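Local coordinates for protein glucosamine--fructose-6-phosphate aminotransferase [isomerizing] (Francisella tularensis subsp. tularensis, PDB 3TBF) that probably carries the isomerase half of glucosamine-6-phosphate synthase, the enzyme that makes glucosamine 6-phosphate from fructose 6-phosphate and glutamine, at residues 103-109 against 129-135; 55-61 against 82-88. All blocks are in the same frame, centred on the assembly; numbering follows the deposited sequence.

Interaction 1. Residues 103-109 against 129-135; sequences SLFVSIS and YVGSMCI
Residues 103-109 and 131-135 are extended parallel strands, axes approaching within 4.7 Å and crossing at -23°, Phe105 level with Ser132 and Ile108 with Ile135. The Tyr129 ring (chi1 m) offers its face to the edge of Phe105 (chi1 t): a T-shaped pair, centroids 5.5 Å apart, planes at 82°. Val130 (phi/psi -76/-23) turns the corner, its N hydrogen-bonding to Ser103 O (2.9 Å); Gly131 O accepts one from Phe105 N (3.0 Å). Ser132 shares the sheet face of Phe105 and Ser107. Met133, a selenomethionine, donates from N to Phe105 O (2.8 Å) and accepts at O from Ser107 N (3.0 Å); its CE packs 4.0 Å from Val106 CG1. A water 2.8 Å from Ser107 OG donates weakly to Met133 O (2.9 Å). Cys134 SG sits 3.9 Å from Ser107 OG. Ile135 N donates to Ser107 O (2.8 Å) and Ile135 O accepts from Ser109 N (3.0 Å). In this SIS-fold beta-alpha-beta unit, helix 115-124 covers the Phe105-Ser107 face, helix 165-184 packs on Ile108, Met133 and Ile135, and strand 56-61 flanks 103-109.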
loop_
_atom_site.group_PDB
_atom_site.type_symbol
_atom_site.label_atom_id
_atom_site.label_comp_id
_atom_site.label_asym_id
_atom_site.label_seq_id
_atom_site.Cartn_x
_atom_site.Cartn_y
_atom_site.Cartn_z
ATOM N N SER A 103 -0.270 -21.939 -6.325
ATOM C CA SER A 103 -0.855 -20.626 -6.231
ATOM C C SER A 103 -2.166 -20.551 -6.985
ATOM O O SER A 103 -2.223 -20.946 -8.147
ATOM C CB SER A 103 0.090 -19.599 -6.821
ATOM O OG SER A 103 0.681 -18.879 -5.789
ATOM N N LEU A 104 -3.194 -20.013 -6.343
ATOM C CA LEU A 104 -4.474 -19.780 -6.995
ATOM C C LEU A 104 -4.542 -18.316 -7.341
ATOM O O LEU A 104 -4.266 -17.473 -6.498
ATOM C CB LEU A 104 -5.621 -20.138 -6.044
ATOM C CG LEU A 104 -7.035 -19.938 -6.548
ATOM C CD1 LEU A 104 -7.297 -20.955 -7.670
ATOM C CD2 LEU A 104 -8.038 -20.018 -5.403
ATOM N N PHE A 105 -4.839 -18.025 -8.591
ATOM C CA PHE A 105 -5.000 -16.672 -9.075
ATOM C C PHE A 105 -6.468 -16.258 -8.879
ATOM O O PHE A 105 -7.376 -16.853 -9.423
ATOM C CB PHE A 105 -4.592 -16.590 -10.558
ATOM C CG PHE A 105 -4.644 -15.207 -11.122
ATOM C CD1 PHE A 105 -5.846 -14.660 -11.564
ATOM C CD2 PHE A 105 -3.520 -14.427 -11.180
ATOM C CE1 PHE A 105 -5.901 -13.353 -12.072
ATOM C CE2 PHE A 105 -3.568 -13.132 -11.720
ATOM C CZ PHE A 105 -4.771 -12.597 -12.133
ATOM N N VAL A 106 -6.699 -15.276 -8.025
ATOM C CA VAL A 106 -8.027 -14.786 -7.728
ATOM C C VAL A 106 -8.096 -13.356 -8.217
ATOM O O VAL A 106 -7.279 -12.518 -7.813
ATOM C CB VAL A 106 -8.285 -14.782 -6.258
ATOM C CG1 VAL A 106 -9.660 -14.092 -5.933
ATOM C CG2 VAL A 106 -8.235 -16.178 -5.729
ATOM N N SER A 107 -9.023 -13.078 -9.131
ATOM C CA SER A 107 -9.289 -11.714 -9.525
ATOM C C SER A 107 -10.642 -11.219 -8.967
ATOM O O SER A 107 -11.549 -11.987 -8.638
ATOM C CB SER A 107 -9.250 -11.597 -11.029
ATOM O OG SER A 107 -10.215 -12.396 -11.631
ATOM N N ILE A 108 -10.722 -9.928 -8.721
ATOM C CA ILE A 108 -11.946 -9.368 -8.220
ATOM C C ILE A 108 -12.341 -8.246 -9.152
ATOM O O ILE A 108 -11.537 -7.376 -9.417
ATOM C CB ILE A 108 -11.755 -8.795 -6.823
ATOM C CG1 ILE A 108 -11.149 -9.850 -5.865
ATOM C CG2 ILE A 108 -13.105 -8.319 -6.279
ATOM C CD1 ILE A 108 -10.771 -9.307 -4.505
ATOM N N SER A 109 -13.570 -8.282 -9.652
ATOM C CA SER A 109 -14.037 -7.248 -10.554
ATOM C C SER A 109 -15.545 -7.160 -10.611
ATOM O O SER A 109 -16.226 -8.166 -10.778
ATOM C CB SER A 109 -13.567 -7.532 -11.940
ATOM O OG SER A 109 -13.930 -6.477 -12.787
ATOM N N TYR A 129 0.467 -21.125 -12.036
ATOM C CA TYR A 129 -0.678 -21.167 -11.103
ATOM C C TYR A 129 -1.432 -22.476 -11.285
ATOM O O TYR A 129 -1.432 -23.033 -12.385
ATOM C CB TYR A 129 -1.655 -20.020 -11.346
ATOM C CG TYR A 129 -1.109 -18.658 -11.030
ATOM C CD1 TYR A 129 -1.138 -18.173 -9.744
ATOM C CD2 TYR A 129 -0.585 -17.850 -12.017
ATOM C CE1 TYR A 129 -0.665 -16.912 -9.427
ATOM C CE2 TYR A 129 -0.095 -16.597 -11.721
ATOM C CZ TYR A 129 -0.148 -16.126 -10.416
ATOM O OH TYR A 129 0.337 -14.876 -10.111
ATOM N N VAL A 130 -2.084 -22.953 -10.230
ATOM C CA VAL A 130 -2.886 -24.166 -10.319
ATOM C C VAL A 130 -4.213 -23.891 -11.032
ATOM O O VAL A 130 -4.848 -24.793 -11.575
ATOM C CB VAL A 130 -3.156 -24.787 -8.920
ATOM C CG1 VAL A 130 -1.850 -25.171 -8.248
ATOM C CG2 VAL A 130 -3.938 -23.845 -8.015
ATOM N N GLY A 131 -4.633 -22.634 -11.006
ATOM C CA GLY A 131 -5.886 -22.233 -11.648
ATOM C C GLY A 131 -6.311 -20.818 -11.303
ATOM O O GLY A 131 -5.567 -20.083 -10.662
ATOM N N SER A 132 -7.505 -20.439 -11.737
ATOM C CA SER A 132 -8.019 -19.086 -11.520
ATOM C C SER A 132 -9.473 -19.075 -11.037
ATOM O O SER A 132 -10.272 -19.973 -11.347
ATOM C CB SER A 132 -7.915 -18.264 -12.803
ATOM O OG SER A 132 -8.516 -18.958 -13.883
HETATM N N MSE A 133 -9.803 -18.038 -10.276
HETATM C CA MSE A 133 -11.150 -17.831 -9.793
HETATM C C MSE A 133 -11.461 -16.372 -9.909
HETATM O O MSE A 133 -10.660 -15.559 -9.557
HETATM C CB MSE A 133 -11.290 -18.249 -8.340
HETATM C CG MSE A 133 -12.678 -17.914 -7.768
HETATM SE SE MSE A 133 -12.925 -18.583 -5.969
HETATM C CE MSE A 133 -12.020 -17.117 -4.943
ATOM N N CYS A 134 -12.642 -16.048 -10.375
ATOM C CA CYS A 134 -13.083 -14.684 -10.442
ATOM C C CYS A 134 -14.156 -14.409 -9.427
ATOM O O CYS A 134 -15.116 -15.155 -9.329
ATOM C CB CYS A 134 -13.696 -14.381 -11.809
ATOM S SG CYS A 134 -14.113 -12.602 -11.835
ATOM N N ILE A 135 -14.018 -13.324 -8.685
ATOM C CA ILE A 135 -15.143 -12.802 -7.900
ATOM C C ILE A 135 -15.759 -11.667 -8.698
ATOM O O ILE A 135 -15.206 -10.568 -8.740
ATOM C CB ILE A 135 -14.703 -12.265 -6.568
ATOM C CG1 ILE A 135 -13.928 -13.341 -5.845
ATOM C CG2 ILE A 135 -15.872 -11.708 -5.747
ATOM C CD1 ILE A 135 -14.381 -13.584 -4.597
HETATM O O HOH W 1 -9.454 -15.049 -12.183
#

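Interaction 2. Residues 55-61 against 82-88; sequences KHICIVA and VPCSVEI
Strands 56-61 and 84-88 are extended and parallel, their axes 4.8 Å apart at closest approach and crossing at -18°; loop residues Lys55, Val82 and Pro83 lead in. Ile57 is level with Cys84, Cys58 with Ser85, Ile59 with Val86 and Val60 with Glu87. The odd-numbered residues of both segments supply the hydrogen bonds, in the staggered parallel pattern: Ile57 N to Pro83 O (2.9 Å), just before the strand, Ser85 N to Ile57 O (2.9 Å), Ile59 N to Ser85 O (2.8 Å) and Glu87 N to Ile59 O (2.8 Å). A weak bond from Ala61 N to Glu87 O (3.3 Å) ends the ladder as 82-88 reaches Ile88, the N-cap position of the next helix. CA-H...O contacts run between the rungs, such as Cys84 CA to Ile57 O at 3.2 Å.

Side chains alternate between the faces. On one, Ile57 and Ile59, both m,t, pack against Cys84 and Val86, with Ile59 CD1 3.8 Å from Cys84 SG. Val82 points toward 55-61, its CG1 4.0 Å from Ile57 CD1. On the other face sit Cys58, Ser85, Val60 and Glu87, with Cys58 SG 3.6 Å from Ser85 OG. The His56 ring (chi1 t) lies with one face over Pro83 O and its CE1 3.4 Å from Ser85 OG. Glu87 turns its carboxylate away to a salt bridge with Arg95.

This is a right-handed beta-alpha-beta crossover in the SIS domain's five-stranded parallel sheet, order 2-1-3-4-5, as in flavodoxin-like folds. Helix 63-80 covers the Ile57-Cys84 face, helix 89-92 touches Val60 and Glu87, strand 103-109 continues the sheet beyond 56-61, and Val98 of the second subunit packs on Pro83.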
loop_
_atom_site.group_PDB
_atom_site.type_symbol
_atom_site.label_atom_id
_atom_site.label_comp_id
_atom_site.label_asym_id
_atom_site.label_seq_id
_atom_site.Cartn_x
_atom_site.Cartn_y
_atom_site.Cartn_z
ATOM N N LYS A 55 -2.250 -23.728 -2.364
ATOM C CA LYS A 55 -1.375 -23.536 -1.204
ATOM C C LYS A 55 -1.065 -22.066 -0.957
ATOM O O LYS A 55 -0.512 -21.662 0.078
ATOM C CB LYS A 55 -0.069 -24.288 -1.368
ATOM C CG LYS A 55 -0.154 -25.503 -2.248
ATOM C CD LYS A 55 0.350 -26.771 -1.555
ATOM C CE LYS A 55 -0.752 -27.339 -0.668
ATOM N NZ LYS A 55 -1.891 -27.965 -1.446
ATOM N N HIS A 56 -1.417 -21.266 -1.923
ATOM C CA HIS A 56 -1.205 -19.877 -1.817
ATOM C C HIS A 56 -2.257 -19.208 -2.648
ATOM O O HIS A 56 -2.615 -19.663 -3.692
ATOM C CB HIS A 56 0.186 -19.541 -2.354
ATOM C CG HIS A 56 0.528 -18.094 -2.250
ATOM N ND1 HIS A 56 0.175 -17.181 -3.218
ATOM C CD2 HIS A 56 1.211 -17.400 -1.303
ATOM C CE1 HIS A 56 0.599 -15.982 -2.859
ATOM N NE2 HIS A 56 1.231 -16.085 -1.701
ATOM N N ILE A 57 -2.738 -18.098 -2.165
ATOM C CA ILE A 57 -3.765 -17.360 -2.859
ATOM C C ILE A 57 -3.232 -16.006 -3.254
ATOM O O ILE A 57 -2.788 -15.268 -2.400
ATOM C CB ILE A 57 -4.969 -17.162 -1.968
ATOM C CG1 ILE A 57 -5.639 -18.483 -1.725
ATOM C CG2 ILE A 57 -5.936 -16.207 -2.609
ATOM C CD1 ILE A 57 -6.580 -18.395 -0.636
ATOM N N CYS A 58 -3.367 -15.693 -4.552
ATOM C CA CYS A 58 -2.832 -14.483 -5.170
ATOM C C CYS A 58 -3.986 -13.630 -5.645
ATOM O O CYS A 58 -4.626 -13.946 -6.653
ATOM C CB CYS A 58 -1.950 -14.862 -6.387
ATOM S SG CYS A 58 -0.429 -13.902 -6.604
ATOM N N ILE A 59 -4.279 -12.548 -4.939
ATOM C CA ILE A 59 -5.455 -11.718 -5.286
ATOM C C ILE A 59 -4.936 -10.539 -6.110
ATOM O O ILE A 59 -4.017 -9.838 -5.686
ATOM C CB ILE A 59 -6.192 -11.218 -4.089
ATOM C CG1 ILE A 59 -6.758 -12.371 -3.261
ATOM C CG2 ILE A 59 -7.386 -10.352 -4.490
ATOM C CD1 ILE A 59 -7.471 -11.904 -1.963
ATOM N N VAL A 60 -5.515 -10.364 -7.295
ATOM C CA VAL A 60 -5.206 -9.282 -8.193
ATOM C C VAL A 60 -6.446 -8.457 -8.509
ATOM O O VAL A 60 -7.487 -8.997 -8.872
ATOM C CB VAL A 60 -4.636 -9.832 -9.513
ATOM C CG1 VAL A 60 -4.367 -8.697 -10.530
ATOM C CG2 VAL A 60 -3.356 -10.615 -9.209
ATOM N N ALA A 61 -6.342 -7.142 -8.390
ATOM C CA ALA A 61 -7.492 -6.274 -8.624
ATOM C C ALA A 61 -7.082 -4.797 -8.706
ATOM O O ALA A 61 -5.897 -4.444 -8.507
ATOM C CB ALA A 61 -8.529 -6.461 -7.512
ATOM N N VAL A 82 -4.321 -20.051 4.849
ATOM C CA VAL A 82 -3.619 -20.147 3.598
ATOM C C VAL A 82 -2.899 -18.823 3.372
ATOM O O VAL A 82 -3.462 -17.778 3.587
ATOM C CB VAL A 82 -4.579 -20.454 2.477
ATOM C CG1 VAL A 82 -3.848 -20.647 1.145
ATOM C CG2 VAL A 82 -5.325 -21.717 2.846
ATOM N N PRO A 83 -1.601 -18.876 3.010
ATOM C CA PRO A 83 -0.943 -17.608 2.783
ATOM C C PRO A 83 -1.587 -16.839 1.598
ATOM O O PRO A 83 -2.066 -17.452 0.623
ATOM C CB PRO A 83 0.504 -18.012 2.513
ATOM C CG PRO A 83 0.454 -19.395 2.110
ATOM C CD PRO A 83 -0.704 -20.017 2.811
ATOM N N CYS A 84 -1.619 -15.512 1.696
ATOM C CA CYS A 84 -2.339 -14.697 0.724
ATOM C C CYS A 84 -1.544 -13.448 0.361
ATOM O O CYS A 84 -1.010 -12.771 1.253
ATOM C CB CYS A 84 -3.650 -14.297 1.358
ATOM S SG CYS A 84 -4.809 -13.515 0.248
ATOM N N SER A 85 -1.414 -13.137 -0.925
ATOM C CA SER A 85 -0.849 -11.860 -1.286
ATOM C C SER A 85 -1.841 -11.039 -2.111
ATOM O O SER A 85 -2.732 -11.593 -2.800
ATOM C CB SER A 85 0.471 -12.031 -2.034
ATOM O OG SER A 85 0.254 -12.673 -3.255
ATOM N N VAL A 86 -1.746 -9.720 -2.007
ATOM C CA VAL A 86 -2.683 -8.942 -2.715
ATOM C C VAL A 86 -1.956 -7.915 -3.511
ATOM O O VAL A 86 -1.210 -7.158 -2.935
ATOM C CB VAL A 86 -3.687 -8.233 -1.802
ATOM C CG1 VAL A 86 -4.676 -7.505 -2.687
ATOM C CG2 VAL A 86 -4.464 -9.234 -0.950
ATOM N N GLU A 87 -2.230 -7.839 -4.816
ATOM C CA GLU A 87 -1.494 -6.914 -5.642
ATOM C C GLU A 87 -2.330 -6.104 -6.620
ATOM O O GLU A 87 -3.285 -6.599 -7.208
ATOM C CB GLU A 87 -0.371 -7.649 -6.371
ATOM C CG GLU A 87 0.857 -6.669 -6.687
ATOM C CD GLU A 87 2.122 -7.398 -7.171
ATOM O OE1 GLU A 87 2.419 -8.504 -6.626
ATOM O OE2 GLU A 87 2.809 -6.836 -8.066
ATOM N N ILE A 88 -1.955 -4.854 -6.800
ATOM C CA ILE A 88 -2.557 -4.026 -7.807
ATOM C C ILE A 88 -2.295 -4.514 -9.243
ATOM O O ILE A 88 -1.144 -4.766 -9.676
ATOM C CB ILE A 88 -2.092 -2.572 -7.673
ATOM C CG1 ILE A 88 -2.679 -1.971 -6.408
ATOM C CG2 ILE A 88 -2.682 -1.706 -8.803
ATOM C CD1 ILE A 88 -1.702 -1.132 -5.659
#

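Overall arrangement
After an N-terminal part that includes helices 13-19 and 21-30, the chain enters the sheet at strand 56-61; it passes through helix 63-80 and returns as 84-88, so interaction 2 closes the earlier loop. It then runs through helix 89-92 to strand 103-109, and helix 115-124 leads to 129-135, where interaction 1 closes a second loop. The loops follow in series, neither nesting nor crossing. Strand 103-109 lies directly against 56-61, joined by Leu104 N to His56 O (2.7 Å) and Cys58 N to Leu104 O (2.8 Å), both probable hydrogen bonds. The two contacts, centres about 9 Å apart, and this pairing tie together four consecutive strands of one parallel sheet, with 149-152 beyond.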